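Designed helical repeat protein (Synthetic construct, PDB 5CWQ) has no known natural function, being a de novo designed helical repeat protein made to explore how repeating helical units can pack into new folds. Local coordinates at residues L40-R45 with I98-A103. Numbering follows the deposited sequence.
Sequences LIEEAR and IAIALA
In this alpha-helical repeat fold, the second helices of successive helical hairpins, 33-57 and 90-114, pack side by side and run the same way. Residues 40-45 and 98-103 are regular alpha-helix, their axes nearly parallel at 12° and only 8.4 Å apart, a close approach allowed by alanines at the interface. The register sets the CA of Ile41 4.4 Å from that of Ala99, and Ala44 opposite Ala103 with CA atoms 5.3 Å apart. Leu102, pointing toward the partner helix with chi1 t and chi2 p, reaches the backbone at Ile41 O, 3.9 Å from its CD2. Ile41 (mt) points sideways and runs along the interface: its CG1 lies 3.9 Å from Ala99 CB, its CD1 4.0 Å from Ile98 CG2. Ile98 also packs on Leu152 and Leu159 of helix 147-171, extending the core into the following repeat. Arg45 borders the exposed edge, its CG 3.5 Å from Leu102 CD2. Ala44 points its methyl across the gap, with CB 3.8 Å from Ala99 O and 3.6 Å from Leu102 CD2.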
loop_
_atom_site.group_PDB
_atom_site.type_symbol
_atom_site.label_atom_id
_atom_site.label_comp_id
_atom_site.label_asym_id
_atom_site.label_seq_id
_atom_site.Cartn_x
_atom_site.Cartn_y
_atom_site.Cartn_z
ATOM N N LEU A 40 8.627 -2.415 -8.842
ATOM C CA LEU A 40 8.685 -1.639 -7.607
ATOM C C LEU A 40 7.619 -2.105 -6.619
ATOM O O LEU A 40 7.822 -2.042 -5.407
ATOM C CB LEU A 40 8.524 -0.144 -7.904
ATOM C CG LEU A 40 9.699 0.522 -8.630
ATOM C CD1 LEU A 40 9.363 1.959 -8.999
ATOM C CD2 LEU A 40 10.973 0.474 -7.793
ATOM N N ILE A 41 6.486 -2.572 -7.137
ATOM C CA ILE A 41 5.460 -3.181 -6.294
ATOM C C ILE A 41 6.022 -4.437 -5.639
ATOM O O ILE A 41 5.762 -4.708 -4.466
ATOM C CB ILE A 41 4.188 -3.538 -7.097
ATOM C CG1 ILE A 41 3.493 -2.262 -7.574
ATOM C CG2 ILE A 41 3.217 -4.368 -6.246
ATOM C CD1 ILE A 41 2.376 -2.505 -8.565
ATOM N N GLU A 42 6.786 -5.206 -6.405
ATOM C CA GLU A 42 7.392 -6.431 -5.895
ATOM C C GLU A 42 8.444 -6.109 -4.838
ATOM O O GLU A 42 8.550 -6.805 -3.829
ATOM C CB GLU A 42 8.009 -7.242 -7.036
ATOM C CG GLU A 42 6.984 -7.748 -8.039
ATOM C CD GLU A 42 7.617 -8.303 -9.301
ATOM O OE1 GLU A 42 6.910 -8.403 -10.326
ATOM O OE2 GLU A 42 8.820 -8.640 -9.268
ATOM N N GLU A 43 9.219 -5.054 -5.072
ATOM C CA GLU A 43 10.189 -4.595 -4.086
ATOM C C GLU A 43 9.486 -4.231 -2.785
ATOM O O GLU A 43 9.914 -4.637 -1.704
ATOM C CB GLU A 43 10.976 -3.393 -4.609
ATOM C CG GLU A 43 11.950 -3.726 -5.724
ATOM C CD GLU A 43 12.801 -2.540 -6.131
ATOM O OE1 GLU A 43 13.058 -1.669 -5.274
ATOM O OE2 GLU A 43 13.211 -2.476 -7.310
ATOM N N ALA A 44 8.400 -3.476 -2.902
ATOM C CA ALA A 44 7.626 -3.043 -1.744
ATOM C C ALA A 44 7.068 -4.235 -0.965
ATOM O O ALA A 44 7.037 -4.219 0.266
ATOM C CB ALA A 44 6.498 -2.119 -2.186
ATOM N N ARG A 45 6.627 -5.263 -1.686
ATOM C CA ARG A 45 6.146 -6.494 -1.062
ATOM C C ARG A 45 7.247 -7.153 -0.243
ATOM O O ARG A 45 7.023 -7.588 0.887
ATOM C CB ARG A 45 5.640 -7.476 -2.121
ATOM C CG ARG A 45 4.271 -7.145 -2.682
ATOM C CD ARG A 45 3.985 -7.943 -3.943
ATOM N NE ARG A 45 2.630 -7.724 -4.440
ATOM C CZ ARG A 45 2.214 -8.055 -5.659
ATOM N NH1 ARG A 45 3.049 -8.617 -6.524
ATOM N NH2 ARG A 45 0.960 -7.815 -6.020
ATOM N N ILE A 98 0.435 2.238 -6.064
ATOM C CA ILE A 98 0.352 1.011 -5.282
ATOM C C ILE A 98 1.701 0.744 -4.623
ATOM O O ILE A 98 1.762 0.394 -3.445
ATOM C CB ILE A 98 -0.072 -0.202 -6.153
ATOM C CG1 ILE A 98 -1.521 -0.038 -6.619
ATOM C CG2 ILE A 98 0.078 -1.524 -5.382
ATOM C CD1 ILE A 98 -1.940 -1.022 -7.707
ATOM N N ALA A 99 2.783 0.918 -5.379
ATOM C CA ALA A 99 4.124 0.713 -4.839
ATOM C C ALA A 99 4.399 1.705 -3.713
ATOM O O ALA A 99 4.953 1.343 -2.672
ATOM C CB ALA A 99 5.170 0.852 -5.933
ATOM N N ILE A 100 3.998 2.953 -3.931
ATOM C CA ILE A 100 4.149 4.007 -2.933
ATOM C C ILE A 100 3.384 3.652 -1.661
ATOM O O ILE A 100 3.941 3.690 -0.564
ATOM C CB ILE A 100 3.660 5.371 -3.490
ATOM C CG1 ILE A 100 4.680 5.921 -4.491
ATOM C CG2 ILE A 100 3.437 6.392 -2.370
ATOM C CD1 ILE A 100 4.198 7.131 -5.287
ATOM N N ALA A 101 2.114 3.294 -1.818
ATOM C CA ALA A 101 1.250 3.013 -0.678
ATOM C C ALA A 101 1.759 1.820 0.128
ATOM O O ALA A 101 1.714 1.826 1.361
ATOM C CB ALA A 101 -0.179 2.767 -1.150
ATOM N N LEU A 102 2.246 0.798 -0.567
ATOM C CA LEU A 102 2.755 -0.394 0.100
ATOM C C LEU A 102 4.048 -0.078 0.850
ATOM O O LEU A 102 4.299 -0.617 1.927
ATOM C CB LEU A 102 2.981 -1.521 -0.909
ATOM C CG LEU A 102 3.396 -2.886 -0.345
ATOM C CD1 LEU A 102 2.466 -3.352 0.768
ATOM C CD2 LEU A 102 3.436 -3.926 -1.455
ATOM N N ALA A 103 4.863 0.805 0.280
ATOM C CA ALA A 103 6.091 1.243 0.934
ATOM C C ALA A 103 5.770 2.042 2.194
ATOM O O ALA A 103 6.440 1.894 3.217
ATOM C CB ALA A 103 6.931 2.075 -0.019
#